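Local coordinates for protein alpha-pyrone synthesis polyketide synthase-like Pks18 (Mycobacterium tuberculosis, PDB 1TED) that probably extends medium- and long-chain fatty acyl-CoA starters with malonyl-CoA to make tri- and tetraketide alpha-pyrones, at residues Val153-Val156 against Gly160-Pro163; Ile312-Pro317 against Ile353-Thr358. One frame throughout, in Å; residues are numbered along the deposited sequence.

Interaction 1: Val153-Val156 against Gly160-Pro163; sequences VAIV and GLSP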
loop_
_atom_site.group_PDB
_atom_site.type_symbol
_atom_site.label_atom_id
_atom_site.label_comp_id
_atom_site.label_asym_id
_atom_site.label_seq_id
_atom_site.Cartn_x
_atom_site.Cartn_y
_atom_site.Cartn_z
ATOM N N VAL A 153 -10.340 -0.222 -7.851
ATOM C CA VAL A 153 -11.587 -0.918 -8.149
ATOM C C VAL A 153 -12.231 -0.374 -9.439
ATOM O O VAL A 153 -12.660 -1.147 -10.299
ATOM C CB VAL A 153 -12.596 -0.794 -6.981
ATOM C CG1 VAL A 153 -13.946 -1.317 -7.400
ATOM C CG2 VAL A 153 -12.094 -1.576 -5.776
ATOM N N ALA A 154 -12.282 0.948 -9.576
ATOM C CA ALA A 154 -12.873 1.583 -10.755
ATOM C C ALA A 154 -12.145 1.246 -12.061
ATOM O O ALA A 154 -12.768 1.180 -13.116
ATOM C CB ALA A 154 -12.932 3.106 -10.562
ATOM N N ILE A 155 -10.831 1.047 -11.995
ATOM C CA ILE A 155 -10.052 0.694 -13.179
ATOM C C ILE A 155 -10.481 -0.688 -13.704
ATOM O O ILE A 155 -10.735 -0.870 -14.898
ATOM C CB ILE A 155 -8.536 0.673 -12.861
ATOM C CG1 ILE A 155 -8.051 2.098 -12.544
ATOM C CG2 ILE A 155 -7.767 0.096 -14.038
ATOM C CD1 ILE A 155 -6.550 2.229 -12.260
ATOM N N VAL A 156 -10.564 -1.662 -12.801
ATOM C CA VAL A 156 -10.974 -3.016 -13.160
ATOM C C VAL A 156 -12.383 -2.992 -13.774
ATOM O O VAL A 156 -12.639 -3.622 -14.802
ATOM C CB VAL A 156 -10.966 -3.939 -11.903
ATOM C CG1 VAL A 156 -11.603 -5.304 -12.218
ATOM C CG2 VAL A 156 -9.534 -4.115 -11.414
ATOM N N GLY A 160 -12.876 -3.324 -17.753
ATOM C CA GLY A 160 -13.380 -4.673 -17.914
ATOM C C GLY A 160 -12.317 -5.705 -17.625
ATOM O O GLY A 160 -12.179 -6.690 -18.347
ATOM N N LEU A 161 -11.545 -5.473 -16.572
ATOM C CA LEU A 161 -10.514 -6.426 -16.195
ATOM C C LEU A 161 -11.200 -7.583 -15.466
ATOM O O LEU A 161 -12.373 -7.473 -15.084
ATOM C CB LEU A 161 -9.469 -5.739 -15.307
ATOM C CG LEU A 161 -8.786 -4.560 -16.018
ATOM C CD1 LEU A 161 -7.689 -3.976 -15.146
ATOM C CD2 LEU A 161 -8.205 -5.029 -17.353
ATOM N N SER A 162 -10.496 -8.698 -15.293
ATOM C CA SER A 162 -11.083 -9.849 -14.607
ATOM C C SER A 162 -11.420 -9.567 -13.160
ATOM O O SER A 162 -10.604 -9.018 -12.422
ATOM C CB SER A 162 -10.147 -11.055 -14.621
ATOM O OG SER A 162 -10.613 -12.013 -13.682
ATOM N N PRO A 163 -12.627 -9.960 -12.730
ATOM C CA PRO A 163 -13.085 -9.760 -11.352
ATOM C C PRO A 163 -12.136 -10.421 -10.346
ATOM O O PRO A 163 -12.124 -10.073 -9.170
ATOM C CB PRO A 163 -14.458 -10.430 -11.341
ATOM C CG PRO A 163 -14.916 -10.282 -12.764
ATOM C CD PRO A 163 -13.677 -10.590 -13.548
#

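Interaction 2: Ile312-Pro317 against Ile353-Thr358; sequences IHPGGP and IFVLET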
loop_
_atom_site.group_PDB
_atom_site.type_symbol
_atom_site.label_atom_id
_atom_site.label_comp_id
_atom_site.label_asym_id
_atom_site.label_seq_id
_atom_site.Cartn_x
_atom_site.Cartn_y
_atom_site.Cartn_z
ATOM N N ILE A 312 16.587 10.774 -13.135
ATOM C CA ILE A 312 16.586 11.276 -11.775
ATOM C C ILE A 312 15.228 11.873 -11.454
ATOM O O ILE A 312 14.735 12.724 -12.189
ATOM C CB ILE A 312 17.661 12.364 -11.598
ATOM C CG1 ILE A 312 19.046 11.770 -11.899
ATOM C CG2 ILE A 312 17.579 12.955 -10.193
ATOM C CD1 ILE A 312 20.169 12.787 -11.893
ATOM N N HIS A 313 14.619 11.426 -10.361
ATOM C CA HIS A 313 13.325 11.963 -9.985
ATOM C C HIS A 313 13.360 13.490 -9.957
ATOM O O HIS A 313 14.081 14.086 -9.157
ATOM C CB HIS A 313 12.891 11.473 -8.609
ATOM C CG HIS A 313 11.664 12.164 -8.112
ATOM N ND1 HIS A 313 10.447 12.057 -8.753
ATOM C CD2 HIS A 313 11.491 13.081 -7.132
ATOM C CE1 HIS A 313 9.582 12.885 -8.197
ATOM N NE2 HIS A 313 10.191 13.519 -7.211
ATOM N N PRO A 314 12.568 14.138 -10.827
ATOM C CA PRO A 314 12.528 15.604 -10.880
ATOM C C PRO A 314 11.637 16.211 -9.803
ATOM O O PRO A 314 10.629 16.839 -10.100
ATOM C CB PRO A 314 12.028 15.880 -12.293
ATOM C CG PRO A 314 11.108 14.719 -12.551
ATOM C CD PRO A 314 11.833 13.541 -11.960
ATOM N N GLY A 315 12.032 16.034 -8.547
ATOM C CA GLY A 315 11.252 16.551 -7.439
ATOM C C GLY A 315 11.406 18.038 -7.224
ATOM O O GLY A 315 10.606 18.653 -6.521
ATOM N N GLY A 316 12.427 18.625 -7.834
ATOM C CA GLY A 316 12.659 20.050 -7.678
ATOM C C GLY A 316 14.106 20.389 -7.974
ATOM O O GLY A 316 14.975 19.517 -7.914
ATOM N N PRO A 317 14.409 21.651 -8.289
ATOM C CA PRO A 317 15.800 22.008 -8.586
ATOM C C PRO A 317 16.864 21.445 -7.633
ATOM O O PRO A 317 17.850 20.880 -8.089
ATOM C CB PRO A 317 15.767 23.544 -8.618
ATOM C CG PRO A 317 14.565 23.880 -7.755
ATOM C CD PRO A 317 13.567 22.854 -8.196
ATOM N N ILE A 353 8.135 8.203 -14.229
ATOM C CA ILE A 353 7.642 7.574 -15.455
ATOM C C ILE A 353 7.513 8.548 -16.634
ATOM O O ILE A 353 7.662 8.147 -17.785
ATOM C CB ILE A 353 6.315 6.820 -15.188
ATOM C CG1 ILE A 353 6.576 5.685 -14.191
ATOM C CG2 ILE A 353 5.772 6.228 -16.474
ATOM C CD1 ILE A 353 5.334 5.032 -13.652
ATOM N N PHE A 354 7.261 9.826 -16.349
ATOM C CA PHE A 354 7.192 10.833 -17.408
ATOM C C PHE A 354 8.601 10.940 -17.972
ATOM O O PHE A 354 8.801 11.101 -19.173
ATOM C CB PHE A 354 6.789 12.196 -16.853
ATOM C CG PHE A 354 5.321 12.479 -16.926
ATOM C CD1 PHE A 354 4.400 11.616 -16.348
ATOM C CD2 PHE A 354 4.862 13.654 -17.511
ATOM C CE1 PHE A 354 3.035 11.921 -16.343
ATOM C CE2 PHE A 354 3.499 13.973 -17.513
ATOM C CZ PHE A 354 2.582 13.100 -16.923
ATOM N N VAL A 355 9.578 10.845 -17.077
ATOM C CA VAL A 355 10.980 10.924 -17.451
ATOM C C VAL A 355 11.395 9.795 -18.377
ATOM O O VAL A 355 12.066 10.019 -19.385
ATOM C CB VAL A 355 11.866 10.909 -16.196
ATOM C CG1 VAL A 355 13.325 10.698 -16.578
ATOM C CG2 VAL A 355 11.702 12.224 -15.460
ATOM N N LEU A 356 10.990 8.581 -18.026
ATOM C CA LEU A 356 11.303 7.388 -18.796
ATOM C C LEU A 356 10.702 7.471 -20.200
ATOM O O LEU A 356 11.359 7.111 -21.176
ATOM C CB LEU A 356 10.800 6.153 -18.026
ATOM C CG LEU A 356 11.180 4.707 -18.381
ATOM C CD1 LEU A 356 10.384 4.269 -19.574
ATOM C CD2 LEU A 356 12.671 4.575 -18.657
ATOM N N GLU A 357 9.469 7.973 -20.312
ATOM C CA GLU A 357 8.817 8.099 -21.619
ATOM C C GLU A 357 9.580 9.001 -22.598
ATOM O O GLU A 357 9.614 8.730 -23.790
ATOM C CB GLU A 357 7.372 8.617 -21.471
ATOM C CG GLU A 357 6.641 8.823 -22.818
ATOM C CD GLU A 357 5.168 9.181 -22.658
ATOM O OE1 GLU A 357 4.856 10.253 -22.102
ATOM O OE2 GLU A 357 4.312 8.382 -23.086
ATOM N N THR A 358 10.172 10.079 -22.099
ATOM C CA THR A 358 10.931 10.992 -22.953
ATOM C C THR A 358 12.164 10.281 -23.503
ATOM O O THR A 358 12.511 10.437 -24.674
ATOM C CB THR A 358 11.397 12.243 -22.169
ATOM O OG1 THR A 358 10.256 13.032 -21.804
ATOM C CG2 THR A 358 12.353 13.090 -23.012
#

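Interaction 1: Val153-Val156 against Gly160-Pro163
Val156, in the last part of helix 151-159, and Leu161, two residues past the end of that helix, meet through both backbone and side chain. The polar part rests on a backbone hydrogen bond from Leu161 N to Val156 O at 2.8 Å. The N-H···O angle is 151°, and the donor lies in the carbonyl plane on a lone pair of the oxygen. Gly160, the first residue to leave the helical backbone, has positive phi (67°), and this left-handed turn swings the chain back so that the N-H of Leu161 faces the helix.

The apolar part joins the same two residues. Val156 CG1 stands anti to its backbone N (chi1 171°), which carries it to the loop, 3.8 Å from Leu161 CB and 3.7 Å from Leu161 O. Val156 CG2 comes within 4.2 Å of Leu161 CD1. Leu161 in turn lays its side chain over the helix backbone, with Leu161 CD1 4.0 Å from Val156 CA and 4.2 Å from Ile155 CG2. The CB of Ser162 points away from the helix, and its OG is hydrogen-bonded to Ser164 OG.

Outside the pair, Val156 leans on Leu138 and Leu161 on Ile135, both of strand 135-142, while Ile155 packs on helix 102-125. Leu256 of the second subunit also packs on Val156, and Pro163 makes backbone hydrogen bonds to that subunit, so the turn is part of the dimer interface.

A 6→1 backbone bond, a left-handed residue at the helix end and an apolar pair bridging the turn together fit a Schellman motif. The carbonyl of Val156, late in the helix, receives the N-H of Leu161 from the exiting chain, and the two side chains pack beside that bond, so polar and apolar contacts hold the same turn.

Interaction 2: Ile312-Pro317 against Ile353-Thr358
Pro314 and Val355 lie alongside each other with their side chains running in opposite senses, and one methyl does the touching. Val355 CG2 sits 3.7 Å from Pro314 CD and 3.9 Å from Pro314 CG, meeting the pyrrolidine ring at these two carbons. With CG1 anti to the backbone N (chi1 168°), the other branch, CG2, is the one turned to the proline. Val355 CG2 also lies 4.5 Å from Ile312 O, a loose approach; that carbonyl is hydrogen-bonded to Ser337.

Val340 of helix 335-344 packs on both Pro314 and Val355, and Ile320 of helix 317-327 also touches the proline, so the ring is lodged among helices. Pro314 is the centre of an inverse gamma turn, with a weak bond from Gly315 N to His313 O at 2.9 Å. The turn sets Gly315 N 3.2 Å above the plane of the His313 ring, toward its rim. That ring touches Cys175, the probable nucleophile, and Asn346, consistent with the Cys-His-Asn triad of chalcone synthases. The contact is purely apolar and small, so it joins the loop bearing His313 to helix 349-361 by aliphatic packing alone, without a hydrogen bond across it.

Along the chain the two contacts come in series, neither nesting nor crossing. Interaction 1 closes first and locally: three helical residues separate its segments, and it ends helix 151-159 before strand 166-171, an outer strand of the large mixed sheet. Interaction 2 closes a wider, largely helical excursion of 35 residues, returning helix 349-361 to the loop that follows strand 310-312, at the other end of the same sheet. Interaction 1 belongs to the N-terminal and interaction 2 to the C-terminal chalcone synthase-type region of this thiolase-fold enzyme. Their centres are 29 Å apart and their nearest atoms about 12 Å: one touches the second subunit, the other lies near the active-site cysteine.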